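Local coordinates for inclusion membrane protein A (Chlamydia trachomatis, PDB 6E7E), which probably promotes the homotypic fusion of chlamydial inclusions as a SNARE-like protein of the inclusion membrane, represented here by its soluble domain, at residues E31-H34 with L35-F39; V49-D52 with F53-C56; P109-E112 with E113-L117; A126-E129 with E130-I134. The protein carries 2 engineered substitutions. All coordinates share one frame; numbering follows the deposited sequence.

Contact 1 of 4, residues E31-H34 with L35-F39; sequences EFLH and LSKEF
The F32 ring receives the methyl CD2 of L35 obliquely, with CE1 of F32 and CD2 of L35 3.8 Å apart. The two side chains run side by side in the same direction from the last two turns of helix 4-38, and F32 faces helix 44-57. At the edge of the H34 imidazole, near its plane, lies OE2 of E38, but the touch is made lower down, where H34 CB is 3.6 Å from E38 OE2. The F39 ring has L35 O at its edge, in plane. H34 ND1 is hydrogen-bonded to the carbonyl O of K30. CG of E38 sits anti to its carbonyl carbon (chi1 -74°), which sets E38 CG against the carbonyl of the preceding turn, 3.2 Å from H34 O. Beneath the side chains run regular i to i+4 backbone bonds, among them S36 N to F32 O at 2.8 Å and E38 N to H34 O at 2.9 Å. The carboxylate of E38 finds its strongest partner in R115 of helix 110-119, through a salt bridge from OE1. F32 and L35 thus supply an apolar, buried face toward neighbouring helices, whereas H34 and E38 line the polar, exposed side, where any effect of the carboxylate on the imidazole is probably weak, since E38 OE2 is 5.5 Å from H34 NE2 and the charge is already paired with R115.

Contact 2 of 4, residues V49-D52 with F53-C56; sequences VSQD and FYSC
V49 and F53 form an i to i+4 side-chain pair within helix 44-57, on the side of this helix that packs into the domain's helical bundle. Their side chains lie alongside each other and point the same way, with V49 CG2 4.1 Å from F53 CE2. CG2 of V49 stands anti to the backbone N, a placement that carries this methyl toward the phenyl ring while CG1 takes the position between N and the carbonyl carbon. The ring also leans on the backbone of the preceding turn: CA of S50 lies at its edge, and F53 CD2 is 3.4 Å from V49 O. That same carbonyl accepts F53 N at 3.0 Å, one of four successive alpha-helical bonds here. Around the pair, F53 stacks on F32 of helix 4-38 and touches L131 and R135 of helix 125-165, so one ring bridges two helices. D52 points its carboxylate to R135 through a salt bridge from OD2, and OG of S50 is taken by the carbonyl of L46. On the more exposed side Q51 bends at chi2 (61°) and folds forward over the next turn, bringing its amide nitrogen NE2 to 3.0 Å from S55 OG.

Contact 3 of 4, residues P109-E112 with E113-L117; sequences PLAE and EVRRL
Four successive i to i+4 bonds join P109-E112 to E113-L117, from E113 N to P109 O at 3.1 Å through R116 N to E112 O at 3.0 Å. Over this backbone the side chains of E112 and R115, three residues apart, come together as the glutamate doubles back at chi2 (-71°) and brings its carboxylate toward the guanidinium. OE2 of E112 and NH1 of R115 pair as a salt bridge, but their modelled separation is too short to be trusted, so the detail of this pairing is doubtful. Farther round, R116 holds E113 more clearly: R116 NE gives a bond to E113 OE1 of 2.8 Å, and R116 NH2 one to E113 OE2 of 2.9 Å. Both carboxylate oxygens are met on their syn sides and both lie close to the guanidinium plane, a side-on, two-nitrogen grip that limits the rotation of both groups, the nitrogens standing somewhat out of the carboxylate plane. V114 turns CG2 over its own preceding turn, 3.4 Å from L110 O. R115 lies against H34 and L35 of helix 4-38, A111 packs on E31 of that same helix, and L110 and V114 face helix 125-165, placing this short helix between the two.

Contact 4 of 4, residues A126-E129 with E130-I134; sequences AAIE and ELKTI. Engineered in segment 126-129: A126 (natural residue Val), A127 (natural residue Val).
T133 makes two bonds to E129 O, one from the hydroxyl OG1 at 2.9 Å and one from its backbone N at 3.1 Å, and they arrive from opposite faces of the carbonyl plane. With OG1 anti to the carbonyl carbon (chi1 -57°), the hydroxyl swings back along the helix to the turn before it. On a neighbouring flank I128 and K132 run side by side in the same direction, I128 CG2 resting 3.8 Å from K132 CE, a methyl against the aliphatic stem of the extended lysine. Two waters form the next layer. One gives a bond of 2.8 Å to E129 OE1 and accepts one of 2.9 Å from K132 NZ, bridging opposite charges that do not meet directly; the other donates to A127 O and to E130 OE1. Farther out, K132 NZ has a salt bridge to D45 of helix 44-57, while L131 packs on L46 of that helix and on L110 of helix 110-119. A126 and A127 are engineered, replacing valines, and A127 touches V114. The exposed side of these first turns of helix 125-165 is held by a doubly used carbonyl and water bridges, with the ammonium of K132 shared between D45 and a water-mediated carboxylate, which would be expected to favour its positive charge.

Overall arrangement
All four contacts are local, each within one helix, so none closes a long loop; they follow in series without nesting or crossing. From the N terminus, contact 1 occupies the end of helix 4-38, and the chain then turns into helix 44-57, which holds contact 2 and packs back on contact 1 through S50 and Y54. Much later, helix 110-119 carries contact 3, joined to contact 1 by a salt bridge and side-chain packing, and the next helix, 125-165, begins with contact 4. Contacts 2 and 3 do not touch, their nearest atoms being about 7 Å apart, but contact 4 meets both and L131 also reaches F32, tying four helices together at one end of the domain.

Contact 1 of 4, residues E31-H34 with L35-F39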
loop_
_atom_site.group_PDB
_atom_site.type_symbol
_atom_site.label_atom_id
_atom_site.label_comp_id
_atom_site.label_asym_id
_atom_site.label_seq_id
_atom_site.Cartn_x
_atom_site.Cartn_y
_atom_site.Cartn_z
ATOM N N GLU A 31 13.069 -6.006 -6.776
ATOM C CA GLU A 31 13.164 -7.226 -7.594
ATOM C C GLU A 31 12.742 -6.928 -9.036
ATOM O O GLU A 31 13.390 -7.397 -9.978
ATOM C CB GLU A 31 12.291 -8.313 -6.991
ATOM C CG GLU A 31 12.517 -9.671 -7.584
ATOM C CD GLU A 31 11.766 -10.809 -6.896
ATOM O OE1 GLU A 31 10.658 -10.555 -6.362
ATOM O OE2 GLU A 31 12.245 -11.969 -6.923
ATOM N N PHE A 32 11.671 -6.164 -9.223
ATOM C CA PHE A 32 11.197 -5.843 -10.590
ATOM C C PHE A 32 12.093 -4.805 -11.253
ATOM O O PHE A 32 12.212 -4.872 -12.476
ATOM C CB PHE A 32 9.711 -5.477 -10.586
ATOM C CG PHE A 32 8.877 -6.731 -10.496
ATOM C CD1 PHE A 32 8.728 -7.538 -11.612
ATOM C CD2 PHE A 32 8.337 -7.167 -9.305
ATOM C CE1 PHE A 32 8.064 -8.748 -11.538
ATOM C CE2 PHE A 32 7.683 -8.380 -9.230
ATOM C CZ PHE A 32 7.559 -9.163 -10.341
ATOM N N LEU A 33 12.765 -3.941 -10.509
ATOM C CA LEU A 33 13.786 -3.076 -11.129
ATOM C C LEU A 33 14.899 -3.950 -11.705
ATOM O O LEU A 33 15.310 -3.783 -12.849
ATOM C CB LEU A 33 14.359 -2.107 -10.105
ATOM C CG LEU A 33 15.437 -1.182 -10.648
ATOM C CD1 LEU A 33 14.896 -0.309 -11.769
ATOM C CD2 LEU A 33 15.942 -0.314 -9.511
ATOM N N HIS A 34 15.396 -4.884 -10.913
ATOM C CA HIS A 34 16.405 -5.845 -11.410
ATOM C C HIS A 34 15.890 -6.542 -12.669
ATOM O O HIS A 34 16.592 -6.599 -13.664
ATOM C CB HIS A 34 16.746 -6.872 -10.337
ATOM C CG HIS A 34 17.789 -6.454 -9.358
ATOM N ND1 HIS A 34 17.632 -5.763 -8.165
ATOM C CD2 HIS A 34 19.104 -6.733 -9.439
ATOM C CE1 HIS A 34 18.829 -5.676 -7.589
ATOM N NE2 HIS A 34 19.727 -6.232 -8.362
ATOM N N LEU A 35 14.698 -7.108 -12.600
ATOM C CA LEU A 35 14.146 -7.904 -13.711
ATOM C C LEU A 35 14.035 -7.030 -14.958
ATOM O O LEU A 35 14.314 -7.492 -16.065
ATOM C CB LEU A 35 12.802 -8.507 -13.304
ATOM C CG LEU A 35 12.338 -9.696 -14.133
ATOM C CD1 LEU A 35 13.174 -10.920 -13.818
ATOM C CD2 LEU A 35 10.862 -9.971 -13.837
ATOM N N SER A 36 13.598 -5.799 -14.783
ATOM C CA SER A 36 13.420 -4.870 -15.900
ATOM C C SER A 36 14.746 -4.696 -16.652
ATOM O O SER A 36 14.764 -4.722 -17.878
ATOM C CB SER A 36 12.825 -3.571 -15.441
ATOM O OG SER A 36 12.657 -2.728 -16.533
ATOM N N LYS A 37 15.830 -4.531 -15.921
ATOM C CA LYS A 37 17.143 -4.296 -16.551
ATOM C C LYS A 37 17.692 -5.598 -17.117
ATOM O O LYS A 37 18.257 -5.585 -18.204
ATOM C CB LYS A 37 18.108 -3.721 -15.527
ATOM C CG LYS A 37 17.676 -2.386 -14.972
ATOM C CD LYS A 37 17.331 -1.364 -16.022
ATOM C CE LYS A 37 17.013 -0.007 -15.450
ATOM N NZ LYS A 37 16.324 0.855 -16.428
ATOM N N GLU A 38 17.519 -6.696 -16.413
ATOM C CA GLU A 38 18.020 -8.008 -16.866
ATOM C C GLU A 38 17.415 -8.360 -18.224
ATOM O O GLU A 38 18.100 -8.978 -19.022
ATOM C CB GLU A 38 17.635 -9.081 -15.856
ATOM C CG GLU A 38 18.429 -9.080 -14.576
ATOM C CD GLU A 38 17.784 -9.969 -13.532
ATOM O OE1 GLU A 38 17.154 -10.991 -13.961
ATOM O OE2 GLU A 38 17.930 -9.663 -12.313
ATOM N N PHE A 39 16.151 -8.020 -18.435
ATOM C CA PHE A 39 15.368 -8.452 -19.609
ATOM C C PHE A 39 15.196 -7.357 -20.651
ATOM O O PHE A 39 14.551 -7.583 -21.667
ATOM C CB PHE A 39 14.050 -9.081 -19.181
ATOM C CG PHE A 39 14.239 -10.482 -18.673
ATOM C CD1 PHE A 39 14.563 -10.741 -17.349
ATOM C CD2 PHE A 39 14.140 -11.549 -19.548
ATOM C CE1 PHE A 39 14.816 -12.030 -16.918
ATOM C CE2 PHE A 39 14.378 -12.835 -19.103
ATOM C CZ PHE A 39 14.718 -13.075 -17.796
#

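Contact 2 of 4, residues V49-D52 with F53-C56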
loop_
_atom_site.group_PDB
_atom_site.type_symbol
_atom_site.label_atom_id
_atom_site.label_comp_id
_atom_site.label_asym_id
_atom_site.label_seq_id
_atom_site.Cartn_x
_atom_site.Cartn_y
_atom_site.Cartn_z
ATOM N N VAL A 49 6.664 -4.142 -18.252
ATOM C CA VAL A 49 5.741 -4.412 -17.127
ATOM C C VAL A 49 6.530 -4.374 -15.814
ATOM O O VAL A 49 6.007 -3.916 -14.796
ATOM C CB VAL A 49 4.952 -5.733 -17.294
ATOM C CG1 VAL A 49 5.739 -7.023 -17.197
ATOM C CG2 VAL A 49 3.864 -5.802 -16.229
ATOM N N SER A 50 7.765 -4.850 -15.830
ATOM C CA SER A 50 8.607 -4.829 -14.628
ATOM C C SER A 50 8.881 -3.380 -14.209
ATOM O O SER A 50 8.819 -3.067 -13.009
ATOM C CB SER A 50 9.868 -5.610 -14.892
ATOM O OG SER A 50 9.607 -6.989 -15.129
ATOM N N GLN A 51 9.197 -2.515 -15.157
ATOM C CA GLN A 51 9.373 -1.080 -14.837
ATOM C C GLN A 51 8.064 -0.493 -14.288
ATOM O O GLN A 51 8.121 0.335 -13.374
ATOM C CB GLN A 51 9.866 -0.332 -16.064
ATOM C CG GLN A 51 9.925 1.186 -15.884
ATOM C CD GLN A 51 10.844 1.692 -14.796
ATOM O OE1 GLN A 51 11.921 1.142 -14.573
ATOM N NE2 GLN A 51 10.435 2.759 -14.120
ATOM N N ASP A 52 6.922 -0.964 -14.774
ATOM C CA ASP A 52 5.620 -0.507 -14.237
ATOM C C ASP A 52 5.463 -0.895 -12.769
ATOM O O ASP A 52 4.923 -0.093 -11.978
ATOM C CB ASP A 52 4.448 -1.102 -15.021
ATOM C CG ASP A 52 4.274 -0.639 -16.437
ATOM O OD1 ASP A 52 4.817 0.426 -16.772
ATOM O OD2 ASP A 52 3.574 -1.357 -17.165
ATOM N N PHE A 53 5.878 -2.085 -12.371
ATOM C CA PHE A 53 5.830 -2.425 -10.935
ATOM C C PHE A 53 6.741 -1.492 -10.151
ATOM O O PHE A 53 6.377 -1.031 -9.066
ATOM C CB PHE A 53 6.241 -3.863 -10.691
ATOM C CG PHE A 53 5.129 -4.842 -10.905
ATOM C CD1 PHE A 53 4.164 -4.977 -9.949
ATOM C CD2 PHE A 53 5.025 -5.594 -12.050
ATOM C CE1 PHE A 53 3.119 -5.859 -10.108
ATOM C CE2 PHE A 53 3.980 -6.480 -12.198
ATOM C CZ PHE A 53 3.038 -6.632 -11.219
ATOM N N TYR A 54 7.922 -1.211 -10.675
ATOM C CA TYR A 54 8.861 -0.317 -9.978
ATOM C C TYR A 54 8.174 1.032 -9.739
ATOM O O TYR A 54 8.182 1.579 -8.637
ATOM C CB TYR A 54 10.171 -0.148 -10.738
ATOM C CG TYR A 54 11.149 0.647 -9.897
ATOM C CD1 TYR A 54 11.783 0.047 -8.811
ATOM C CD2 TYR A 54 11.355 1.991 -10.089
ATOM C CE1 TYR A 54 12.616 0.751 -7.959
ATOM C CE2 TYR A 54 12.201 2.709 -9.267
ATOM C CZ TYR A 54 12.824 2.092 -8.197
ATOM O OH TYR A 54 13.636 2.817 -7.379
ATOM N N SER A 55 7.576 1.565 -10.787
ATOM C CA SER A 55 6.969 2.911 -10.774
ATOM C C SER A 55 5.729 2.939 -9.878
ATOM O O SER A 55 5.561 3.894 -9.091
ATOM C CB SER A 55 6.646 3.325 -12.191
ATOM O OG SER A 55 7.833 3.540 -12.935
ATOM N N CYS A 56 4.845 1.951 -9.973
ATOM C CA CYS A 56 3.558 2.052 -9.262
ATOM C C CYS A 56 3.779 1.829 -7.760
ATOM O O CYS A 56 2.941 2.278 -6.956
ATOM C CB CYS A 56 2.490 1.161 -9.873
ATOM S SG CYS A 56 2.593 -0.552 -9.368
#

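Contact 3 of 4, residues P109-E112 with E113-L117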
loop_
_atom_site.group_PDB
_atom_site.type_symbol
_atom_site.label_atom_id
_atom_site.label_comp_id
_atom_site.label_asym_id
_atom_site.label_seq_id
_atom_site.Cartn_x
_atom_site.Cartn_y
_atom_site.Cartn_z
ATOM N N PRO A 109 6.368 -15.169 -6.090
ATOM C CA PRO A 109 7.240 -16.088 -6.822
ATOM C C PRO A 109 7.529 -15.683 -8.267
ATOM O O PRO A 109 8.298 -16.379 -8.925
ATOM C CB PRO A 109 6.467 -17.404 -6.833
ATOM C CG PRO A 109 5.086 -17.111 -6.398
ATOM C CD PRO A 109 5.025 -15.703 -5.864
ATOM N N LEU A 110 6.877 -14.671 -8.792
ATOM C CA LEU A 110 6.853 -14.541 -10.265
ATOM C C LEU A 110 8.159 -14.044 -10.882
ATOM O O LEU A 110 8.494 -14.525 -11.962
ATOM C CB LEU A 110 5.682 -13.648 -10.656
ATOM C CG LEU A 110 4.313 -14.244 -10.302
ATOM C CD1 LEU A 110 3.232 -13.317 -10.822
ATOM C CD2 LEU A 110 4.091 -15.680 -10.762
ATOM N N ALA A 111 8.935 -13.192 -10.245
ATOM C CA ALA A 111 10.192 -12.741 -10.864
ATOM C C ALA A 111 11.137 -13.939 -11.009
ATOM O O ALA A 111 11.766 -14.119 -12.057
ATOM C CB ALA A 111 10.829 -11.642 -10.051
ATOM N N GLU A 112 11.392 -14.670 -9.947
ATOM C CA GLU A 112 12.278 -15.857 -10.067
ATOM C C GLU A 112 11.593 -16.909 -10.944
ATOM O O GLU A 112 12.306 -17.623 -11.660
ATOM C CB GLU A 112 12.611 -16.434 -8.689
ATOM C CG GLU A 112 13.429 -15.504 -7.806
ATOM C CD GLU A 112 14.858 -15.352 -8.291
ATOM O OE1 GLU A 112 15.451 -16.362 -8.724
ATOM O OE2 GLU A 112 15.388 -14.222 -8.239
ATOM N N GLU A 113 10.334 -17.062 -11.093
ATOM C CA GLU A 113 9.746 -18.000 -12.061
ATOM C C GLU A 113 10.073 -17.544 -13.484
ATOM O O GLU A 113 10.418 -18.381 -14.319
ATOM C CB GLU A 113 8.264 -18.210 -11.828
ATOM C CG GLU A 113 7.637 -19.174 -12.818
ATOM C CD GLU A 113 8.136 -20.611 -12.835
ATOM O OE1 GLU A 113 8.966 -20.983 -11.971
ATOM O OE2 GLU A 113 7.658 -21.373 -13.699
ATOM N N VAL A 114 9.982 -16.259 -13.791
ATOM C CA VAL A 114 10.374 -15.751 -15.119
ATOM C C VAL A 114 11.835 -16.074 -15.375
ATOM O O VAL A 114 12.175 -16.512 -16.480
ATOM C CB VAL A 114 10.144 -14.241 -15.185
ATOM C CG1 VAL A 114 10.918 -13.592 -16.303
ATOM C CG2 VAL A 114 8.669 -13.935 -15.291
ATOM N N ARG A 115 12.696 -15.833 -14.395
ATOM C CA ARG A 115 14.141 -16.132 -14.602
ATOM C C ARG A 115 14.343 -17.630 -14.885
ATOM O O ARG A 115 15.116 -17.961 -15.793
ATOM C CB ARG A 115 14.991 -15.668 -13.423
ATOM C CG ARG A 115 15.011 -14.152 -13.263
ATOM C CD ARG A 115 15.842 -13.883 -12.033
ATOM N NE ARG A 115 15.933 -12.468 -11.778
ATOM C CZ ARG A 115 15.538 -11.856 -10.683
ATOM N NH1 ARG A 115 14.989 -12.531 -9.688
ATOM N NH2 ARG A 115 15.624 -10.540 -10.621
ATOM N N ARG A 116 13.625 -18.469 -14.178
ATOM C CA ARG A 116 13.711 -19.933 -14.330
ATOM C C ARG A 116 13.263 -20.315 -15.739
ATOM O O ARG A 116 13.966 -21.089 -16.413
ATOM C CB ARG A 116 12.865 -20.645 -13.269
ATOM C CG ARG A 116 13.073 -22.152 -13.198
ATOM C CD ARG A 116 12.070 -22.884 -12.336
ATOM N NE ARG A 116 10.782 -22.910 -12.983
ATOM C CZ ARG A 116 10.468 -23.675 -14.019
ATOM N NH1 ARG A 116 11.318 -24.588 -14.468
ATOM N NH2 ARG A 116 9.269 -23.574 -14.564
ATOM N N LEU A 117 12.122 -19.806 -16.178
ATOM C CA LEU A 117 11.618 -20.096 -17.527
ATOM C C LEU A 117 12.621 -19.633 -18.588
ATOM O O LEU A 117 12.913 -20.382 -19.525
ATOM C CB LEU A 117 10.283 -19.412 -17.722
ATOM C CG LEU A 117 9.140 -19.960 -16.880
ATOM C CD1 LEU A 117 7.948 -19.030 -16.964
ATOM C CD2 LEU A 117 8.751 -21.370 -17.300
#

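Contact 4 of 4, residues A126-E129 with E130-I134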
loop_
_atom_site.group_PDB
_atom_site.type_symbol
_atom_site.label_atom_id
_atom_site.label_comp_id
_atom_site.label_asym_id
_atom_site.label_seq_id
_atom_site.Cartn_x
_atom_site.Cartn_y
_atom_site.Cartn_z
ATOM N N ALA A 126 2.674 -16.366 -20.844
ATOM C CA ALA A 126 1.683 -16.522 -19.764
ATOM C C ALA A 126 2.143 -15.733 -18.542
ATOM O O ALA A 126 1.306 -15.090 -17.875
ATOM C CB ALA A 126 1.476 -17.967 -19.411
ATOM N N ALA A 127 3.425 -15.770 -18.226
ATOM C CA ALA A 127 3.946 -15.060 -17.039
ATOM C C ALA A 127 3.764 -13.558 -17.223
ATOM O O ALA A 127 3.414 -12.869 -16.252
ATOM C CB ALA A 127 5.392 -15.415 -16.783
ATOM N N ILE A 128 4.043 -13.066 -18.414
ATOM C CA ILE A 128 3.913 -11.620 -18.682
ATOM C C ILE A 128 2.445 -11.210 -18.501
ATOM O O ILE A 128 2.163 -10.165 -17.908
ATOM C CB ILE A 128 4.471 -11.269 -20.061
ATOM C CG1 ILE A 128 5.986 -11.436 -20.085
ATOM C CG2 ILE A 128 4.044 -9.867 -20.487
ATOM C CD1 ILE A 128 6.568 -11.474 -21.475
ATOM N N GLU A 129 1.518 -12.012 -19.004
ATOM C CA GLU A 129 0.081 -11.698 -18.887
ATOM C C GLU A 129 -0.329 -11.693 -17.413
ATOM O O GLU A 129 -1.096 -10.811 -17.008
ATOM C CB GLU A 129 -0.712 -12.723 -19.687
ATOM C CG GLU A 129 -2.197 -12.602 -19.488
ATOM C CD GLU A 129 -2.731 -11.245 -19.859
ATOM O OE1 GLU A 129 -2.034 -10.497 -20.595
ATOM O OE2 GLU A 129 -3.836 -10.946 -19.405
ATOM N N GLU A 130 0.173 -12.638 -16.629
ATOM C CA GLU A 130 -0.147 -12.666 -15.198
ATOM C C GLU A 130 0.392 -11.403 -14.533
ATOM O O GLU A 130 -0.307 -10.802 -13.687
ATOM C CB GLU A 130 0.428 -13.915 -14.563
ATOM C CG GLU A 130 0.047 -14.032 -13.117
ATOM C CD GLU A 130 0.456 -15.326 -12.449
ATOM O OE1 GLU A 130 1.276 -16.050 -13.032
ATOM O OE2 GLU A 130 -0.064 -15.616 -11.353
ATOM N N LEU A 131 1.592 -10.998 -14.870
ATOM C CA LEU A 131 2.201 -9.802 -14.283
ATOM C C LEU A 131 1.374 -8.569 -14.624
ATOM O O LEU A 131 1.157 -7.718 -13.750
ATOM C CB LEU A 131 3.646 -9.652 -14.737
ATOM C CG LEU A 131 4.608 -10.614 -14.064
ATOM C CD1 LEU A 131 5.943 -10.584 -14.800
ATOM C CD2 LEU A 131 4.797 -10.262 -12.604
ATOM N N LYS A 132 0.928 -8.440 -15.861
ATOM C CA LYS A 132 0.121 -7.275 -16.233
ATOM C C LYS A 132 -1.184 -7.265 -15.439
ATOM O O LYS A 132 -1.658 -6.183 -15.022
ATOM C CB LYS A 132 -0.206 -7.278 -17.712
ATOM C CG LYS A 132 0.966 -6.983 -18.622
ATOM C CD LYS A 132 0.590 -7.143 -20.058
ATOM C CE LYS A 132 1.747 -6.924 -21.004
ATOM N NZ LYS A 132 1.405 -7.391 -22.370
ATOM N N THR A 133 -1.762 -8.437 -15.212
ATOM C CA THR A 133 -3.041 -8.529 -14.475
ATOM C C THR A 133 -2.821 -8.119 -13.018
ATOM O O THR A 133 -3.657 -7.364 -12.457
ATOM C CB THR A 133 -3.592 -9.948 -14.644
ATOM O OG1 THR A 133 -3.753 -10.245 -16.034
ATOM C CG2 THR A 133 -4.908 -10.137 -13.932
ATOM N N ILE A 134 -1.780 -8.608 -12.389
ATOM C CA ILE A 134 -1.476 -8.219 -10.996
ATOM C C ILE A 134 -1.143 -6.733 -10.925
ATOM O O ILE A 134 -1.594 -6.052 -9.999
ATOM C CB ILE A 134 -0.348 -9.081 -10.416
ATOM C CG1 ILE A 134 -0.802 -10.534 -10.328
ATOM C CG2 ILE A 134 0.086 -8.529 -9.068
ATOM C CD1 ILE A 134 0.336 -11.480 -10.113
HETATM O O HOH W 1 3.828 -14.375 -13.924
HETATM O O HOH W 2 0.367 -10.036 -21.985
#